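Local coordinates for protein transcriptional regulator KdgR (Pseudomonas aeruginosa, PDB 5Y6I) that probably acts as a DNA-binding transcriptional regulator of the IclR family, pairing a helix-turn-helix domain with a GAF-like C-terminal domain, at residues S213-L227 and L248-Y261. Residues are numbered along the deposited sequence; the frame is centred on the assembly and turned at random.
Sequences SAPVFDARGRVAAVL and LLATTRAISWRMGY
Ala-214, Val-216 and Leu-227 meet Leu-248, Thr-252 and Ile-255 where the C-terminal helix packs on the antiparallel sheet of the GAF-like IclR C-terminal domain. Helix 248-258 runs almost parallel to strand 213-217, at 12°, the axes approaching to 7.0 Å. Thr-252 sits at the centre: its OG1 lies 3.7 Å from Ala-214 CB and within hydrogen-bonding distance of the carbonyls of Leu-248 and Leu-249, while CG2, anti to its own carbonyl carbon, touches both Leu-227 CB and Val-216 CG2. The Val-216 side chain lies roughly perpendicular to that of Ile-255, with CG1 touching CG2 at 3.6 Å; the far end of the same isoleucine, CD1, meets Leu-227 CD1. Leu-248 and Leu-227 lie alongside each other with reversed directions, CD1 of the former against CD2 of the latter, and Leu-101 of helix 93-108 adds to the packing on Leu-227. Farther along the helix, the amide of Phe-217 donates a nearly straight bond to Ser-256 OG (2.9 Å, 174°), tying the end of the strand to the helix. Asp-218, which opens the type I turn 218-221, forms a salt bridge through OD2 to NE of Arg-222 just beyond it; NH1 of this arginine also forms one with Glu-128 of the second subunit. Past the helix, Tyr-261 lies alongside Phe-217, the ring planes inclined at 32°, and its OH bonds to Thr-264 O. The pair also makes a CH-pi contact: Phe-217 CB stands over the face of the Tyr-261 ring, 3.8 Å from its centroid.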
loop_
_atom_site.group_PDB
_atom_site.type_symbol
_atom_site.label_atom_id
_atom_site.label_comp_id
_atom_site.label_asym_id
_atom_site.label_seq_id
_atom_site.Cartn_x
_atom_site.Cartn_y
_atom_site.Cartn_z
ATOM N N SER A 213 7.933 -2.684 22.623
ATOM C CA SER A 213 7.794 -2.770 21.177
ATOM C C SER A 213 6.334 -2.754 20.764
ATOM O O SER A 213 5.506 -3.449 21.363
ATOM C CB SER A 213 8.425 -4.048 20.642
ATOM O OG SER A 213 9.769 -4.140 21.042
ATOM N N ALA A 214 6.048 -2.012 19.693
ATOM C CA ALA A 214 4.739 -1.939 19.072
ATOM C C ALA A 214 4.907 -1.923 17.562
ATOM O O ALA A 214 5.940 -1.472 17.050
ATOM C CB ALA A 214 3.967 -0.688 19.507
ATOM N N PRO A 215 3.915 -2.415 16.830
ATOM C CA PRO A 215 4.014 -2.469 15.371
ATOM C C PRO A 215 3.420 -1.248 14.680
ATOM O O PRO A 215 2.503 -0.591 15.187
ATOM C CB PRO A 215 3.196 -3.718 15.020
ATOM C CG PRO A 215 2.127 -3.747 16.097
ATOM C CD PRO A 215 2.817 -3.246 17.353
ATOM N N VAL A 216 3.943 -0.992 13.476
ATOM C CA VAL A 216 3.489 0.084 12.595
ATOM C C VAL A 216 2.944 -0.523 11.301
ATOM O O VAL A 216 3.612 -1.353 10.669
ATOM C CB VAL A 216 4.628 1.075 12.295
ATOM C CG1 VAL A 216 4.130 2.196 11.406
ATOM C CG2 VAL A 216 5.262 1.605 13.625
ATOM N N PHE A 217 1.747 -0.091 10.901
ATOM C CA PHE A 217 1.003 -0.662 9.783
ATOM C C PHE A 217 0.929 0.312 8.615
ATOM O O PHE A 217 0.930 1.531 8.805
ATOM C CB PHE A 217 -0.420 -1.018 10.208
ATOM C CG PHE A 217 -0.486 -1.962 11.365
ATOM C CD1 PHE A 217 -0.294 -3.325 11.175
ATOM C CD2 PHE A 217 -0.728 -1.497 12.645
ATOM C CE1 PHE A 217 -0.348 -4.210 12.257
ATOM C CE2 PHE A 217 -0.783 -2.374 13.728
ATOM C CZ PHE A 217 -0.597 -3.725 13.534
ATOM N N ASP A 218 0.818 -0.230 7.399
ATOM C CA ASP A 218 0.609 0.635 6.250
ATOM C C ASP A 218 -0.879 0.736 5.956
ATOM O O ASP A 218 -1.727 0.153 6.646
ATOM C CB ASP A 218 1.420 0.164 5.031
ATOM C CG ASP A 218 1.009 -1.211 4.508
ATOM O OD1 ASP A 218 0.036 -1.815 5.037
ATOM O OD2 ASP A 218 1.679 -1.695 3.547
ATOM N N ALA A 219 -1.191 1.526 4.922
ATOM C CA ALA A 219 -2.569 1.702 4.480
ATOM C C ALA A 219 -3.307 0.377 4.378
ATOM O O ALA A 219 -4.487 0.287 4.740
ATOM C CB ALA A 219 -2.586 2.415 3.127
ATOM N N ARG A 220 -2.642 -0.666 3.880
ATOM C CA ARG A 220 -3.330 -1.929 3.639
ATOM C C ARG A 220 -3.305 -2.847 4.851
ATOM O O ARG A 220 -3.786 -3.979 4.764
ATOM C CB ARG A 220 -2.738 -2.629 2.411
ATOM C CG ARG A 220 -2.373 -1.655 1.290
ATOM C CD ARG A 220 -2.162 -2.382 0.001
ATOM N NE ARG A 220 -3.267 -3.292 -0.165
ATOM C CZ ARG A 220 -4.117 -3.267 -1.185
ATOM N NH1 ARG A 220 -3.963 -2.399 -2.179
ATOM N NH2 ARG A 220 -5.105 -4.142 -1.217
ATOM N N GLY A 221 -2.790 -2.371 5.979
ATOM C CA GLY A 221 -2.727 -3.130 7.205
ATOM C C GLY A 221 -1.498 -3.994 7.361
ATOM O O GLY A 221 -1.422 -4.771 8.328
ATOM N N ARG A 222 -0.540 -3.908 6.439
ATOM C CA ARG A 222 0.614 -4.790 6.473
ATOM C C ARG A 222 1.617 -4.228 7.459
ATOM O O ARG A 222 1.728 -3.014 7.626
ATOM C CB ARG A 222 1.231 -4.928 5.073
ATOM C CG ARG A 222 0.195 -5.096 3.938
ATOM C CD ARG A 222 0.823 -5.325 2.547
ATOM N NE ARG A 222 1.439 -4.121 2.001
ATOM C CZ ARG A 222 1.502 -3.831 0.707
ATOM N NH1 ARG A 222 0.971 -4.651 -0.178
ATOM N NH2 ARG A 222 2.077 -2.705 0.301
ATOM N N VAL A 223 2.329 -5.114 8.153
ATOM C CA VAL A 223 3.298 -4.622 9.119
ATOM C C VAL A 223 4.400 -3.907 8.358
ATOM O O VAL A 223 5.091 -4.509 7.528
ATOM C CB VAL A 223 3.853 -5.758 9.986
ATOM C CG1 VAL A 223 4.894 -5.208 10.938
ATOM C CG2 VAL A 223 2.730 -6.383 10.758
ATOM N N ALA A 224 4.550 -2.610 8.623
ATOM C CA ALA A 224 5.540 -1.777 7.956
ATOM C C ALA A 224 6.861 -1.786 8.699
ATOM O O ALA A 224 7.930 -1.856 8.080
ATOM C CB ALA A 224 5.036 -0.330 7.852
ATOM N N ALA A 225 6.783 -1.714 10.021
ATOM C CA ALA A 225 7.943 -1.625 10.887
ATOM C C ALA A 225 7.505 -1.981 12.303
ATOM O O ALA A 225 6.321 -2.221 12.571
ATOM C CB ALA A 225 8.570 -0.228 10.832
ATOM N N VAL A 226 8.490 -2.039 13.205
ATOM C CA VAL A 226 8.267 -2.129 14.640
ATOM C C VAL A 226 9.047 -0.998 15.286
ATOM O O VAL A 226 10.194 -0.731 14.907
ATOM C CB VAL A 226 8.701 -3.491 15.211
ATOM C CG1 VAL A 226 8.411 -3.568 16.731
ATOM C CG2 VAL A 226 7.984 -4.603 14.482
ATOM N N LEU A 227 8.412 -0.310 16.228
ATOM C CA LEU A 227 9.022 0.803 16.932
ATOM C C LEU A 227 9.138 0.408 18.395
ATOM O O LEU A 227 8.242 -0.240 18.945
ATOM C CB LEU A 227 8.198 2.088 16.767
ATOM C CG LEU A 227 8.975 3.401 16.889
ATOM C CD1 LEU A 227 8.203 4.512 16.179
ATOM C CD2 LEU A 227 9.250 3.785 18.338
ATOM N N LEU A 248 4.351 5.189 23.494
ATOM C CA LEU A 248 4.758 4.292 22.416
ATOM C C LEU A 248 3.620 4.059 21.442
ATOM O O LEU A 248 3.796 4.173 20.221
ATOM C CB LEU A 248 5.232 2.956 22.984
ATOM C CG LEU A 248 5.604 1.912 21.920
ATOM C CD1 LEU A 248 6.598 2.427 20.876
ATOM C CD2 LEU A 248 6.129 0.666 22.590
ATOM N N LEU A 249 2.435 3.735 21.973
ATOM C CA LEU A 249 1.281 3.439 21.129
ATOM C C LEU A 249 0.781 4.688 20.412
ATOM O O LEU A 249 0.530 4.660 19.201
ATOM C CB LEU A 249 0.173 2.794 21.965
ATOM C CG LEU A 249 0.426 1.335 22.418
ATOM C CD1 LEU A 249 -0.667 0.796 23.348
ATOM C CD2 LEU A 249 0.577 0.427 21.205
ATOM N N ALA A 250 0.631 5.796 21.142
ATOM C CA ALA A 250 0.272 7.058 20.505
ATOM C C ALA A 250 1.195 7.366 19.332
ATOM O O ALA A 250 0.733 7.757 18.249
ATOM C CB ALA A 250 0.316 8.188 21.527
ATOM N N THR A 251 2.505 7.179 19.521
ATOM C CA THR A 251 3.444 7.389 18.423
ATOM C C THR A 251 3.163 6.426 17.275
ATOM O O THR A 251 3.088 6.835 16.112
ATOM C CB THR A 251 4.881 7.200 18.906
ATOM O OG1 THR A 251 5.160 8.097 19.987
ATOM C CG2 THR A 251 5.850 7.461 17.773
ATOM N N THR A 252 3.010 5.130 17.578
ATOM C CA THR A 252 2.894 4.161 16.492
ATOM C C THR A 252 1.524 4.204 15.822
ATOM O O THR A 252 1.433 4.073 14.593
ATOM C CB THR A 252 3.237 2.762 16.998
ATOM O OG1 THR A 252 2.491 2.455 18.187
ATOM C CG2 THR A 252 4.701 2.717 17.327
ATOM N N ARG A 253 0.455 4.429 16.586
ATOM C CA ARG A 253 -0.832 4.681 15.949
ATOM C C ARG A 253 -0.802 5.939 15.101
ATOM O O ARG A 253 -1.503 6.017 14.082
ATOM C CB ARG A 253 -1.925 4.785 16.995
ATOM C CG ARG A 253 -2.393 3.436 17.463
ATOM C CD ARG A 253 -2.951 3.527 18.857
ATOM N NE ARG A 253 -3.297 2.208 19.358
ATOM C CZ ARG A 253 -3.730 1.968 20.588
ATOM N NH1 ARG A 253 -4.020 0.727 20.951
ATOM N NH2 ARG A 253 -3.875 2.967 21.448
ATOM N N ALA A 254 -0.005 6.934 15.493
ATOM C CA ALA A 254 0.093 8.138 14.672
ATOM C C ALA A 254 0.795 7.833 13.358
ATOM O O ALA A 254 0.263 8.116 12.279
ATOM C CB ALA A 254 0.817 9.249 15.431
ATOM N N ILE A 255 1.997 7.245 13.434
ATOM C CA ILE A 255 2.730 6.878 12.224
ATOM C C ILE A 255 1.849 6.046 11.300
ATOM O O ILE A 255 1.855 6.235 10.076
ATOM C CB ILE A 255 4.020 6.121 12.584
ATOM C CG1 ILE A 255 4.912 6.935 13.518
ATOM C CG2 ILE A 255 4.787 5.723 11.321
ATOM C CD1 ILE A 255 6.216 6.208 13.874
ATOM N N SER A 256 1.071 5.120 11.874
ATOM C CA SER A 256 0.203 4.275 11.070
ATOM C C SER A 256 -0.833 5.108 10.343
ATOM O O SER A 256 -0.923 5.075 9.111
ATOM C CB SER A 256 -0.491 3.231 11.943
ATOM O OG SER A 256 0.371 2.147 12.222
ATOM N N TRP A 257 -1.649 5.840 11.105
ATOM C CA TRP A 257 -2.727 6.628 10.521
ATOM C C TRP A 257 -2.199 7.606 9.482
ATOM O O TRP A 257 -2.919 7.960 8.541
ATOM C CB TRP A 257 -3.476 7.350 11.635
ATOM C CG TRP A 257 -4.555 8.294 11.218
ATOM C CD1 TRP A 257 -5.902 8.073 11.249
ATOM C CD2 TRP A 257 -4.379 9.636 10.760
ATOM N NE1 TRP A 257 -6.574 9.190 10.814
ATOM C CE2 TRP A 257 -5.658 10.164 10.507
ATOM C CE3 TRP A 257 -3.254 10.441 10.525
ATOM C CZ2 TRP A 257 -5.848 11.463 10.030
ATOM C CZ3 TRP A 257 -3.438 11.721 10.050
ATOM C CH2 TRP A 257 -4.727 12.222 9.807
ATOM N N ARG A 258 -0.942 8.033 9.603
ATOM C CA ARG A 258 -0.401 8.898 8.563
ATOM C C ARG A 258 -0.057 8.135 7.294
ATOM O O ARG A 258 0.041 8.748 6.222
ATOM C CB ARG A 258 0.818 9.655 9.092
ATOM C CG ARG A 258 0.393 10.848 9.950
ATOM C CD ARG A 258 1.470 11.355 10.900
ATOM N NE ARG A 258 2.763 11.470 10.240
ATOM C CZ ARG A 258 3.780 12.174 10.723
ATOM N NH1 ARG A 258 4.935 12.220 10.069
ATOM N NH2 ARG A 258 3.632 12.847 11.858
ATOM N N MET A 259 0.127 6.824 7.391
ATOM C CA MET A 259 0.292 5.972 6.233
ATOM C C MET A 259 -1.037 5.441 5.702
ATOM O O MET A 259 -1.040 4.590 4.817
ATOM C CB MET A 259 1.235 4.821 6.578
ATOM C CG MET A 259 2.582 5.322 7.073
ATOM S SD MET A 259 3.874 4.087 6.995
ATOM C CE MET A 259 4.063 4.001 5.228
ATOM N N GLY A 260 -2.162 5.907 6.221
ATOM C CA GLY A 260 -3.436 5.553 5.643
ATOM C C GLY A 260 -4.174 4.471 6.377
ATOM O O GLY A 260 -5.320 4.163 6.019
ATOM N N TYR A 261 -3.566 3.903 7.397
ATOM C CA TYR A 261 -4.150 2.776 8.102
ATOM C C TYR A 261 -5.351 3.246 8.900
ATOM O O TYR A 261 -5.278 4.250 9.606
ATOM C CB TYR A 261 -3.090 2.147 9.018
ATOM C CG TYR A 261 -3.607 0.976 9.805
ATOM C CD1 TYR A 261 -4.117 -0.139 9.159
ATOM C CD2 TYR A 261 -3.597 0.990 11.192
ATOM C CE1 TYR A 261 -4.604 -1.204 9.866
ATOM C CE2 TYR A 261 -4.074 -0.081 11.914
ATOM C CZ TYR A 261 -4.586 -1.171 11.245
ATOM O OH TYR A 261 -5.072 -2.245 11.956
#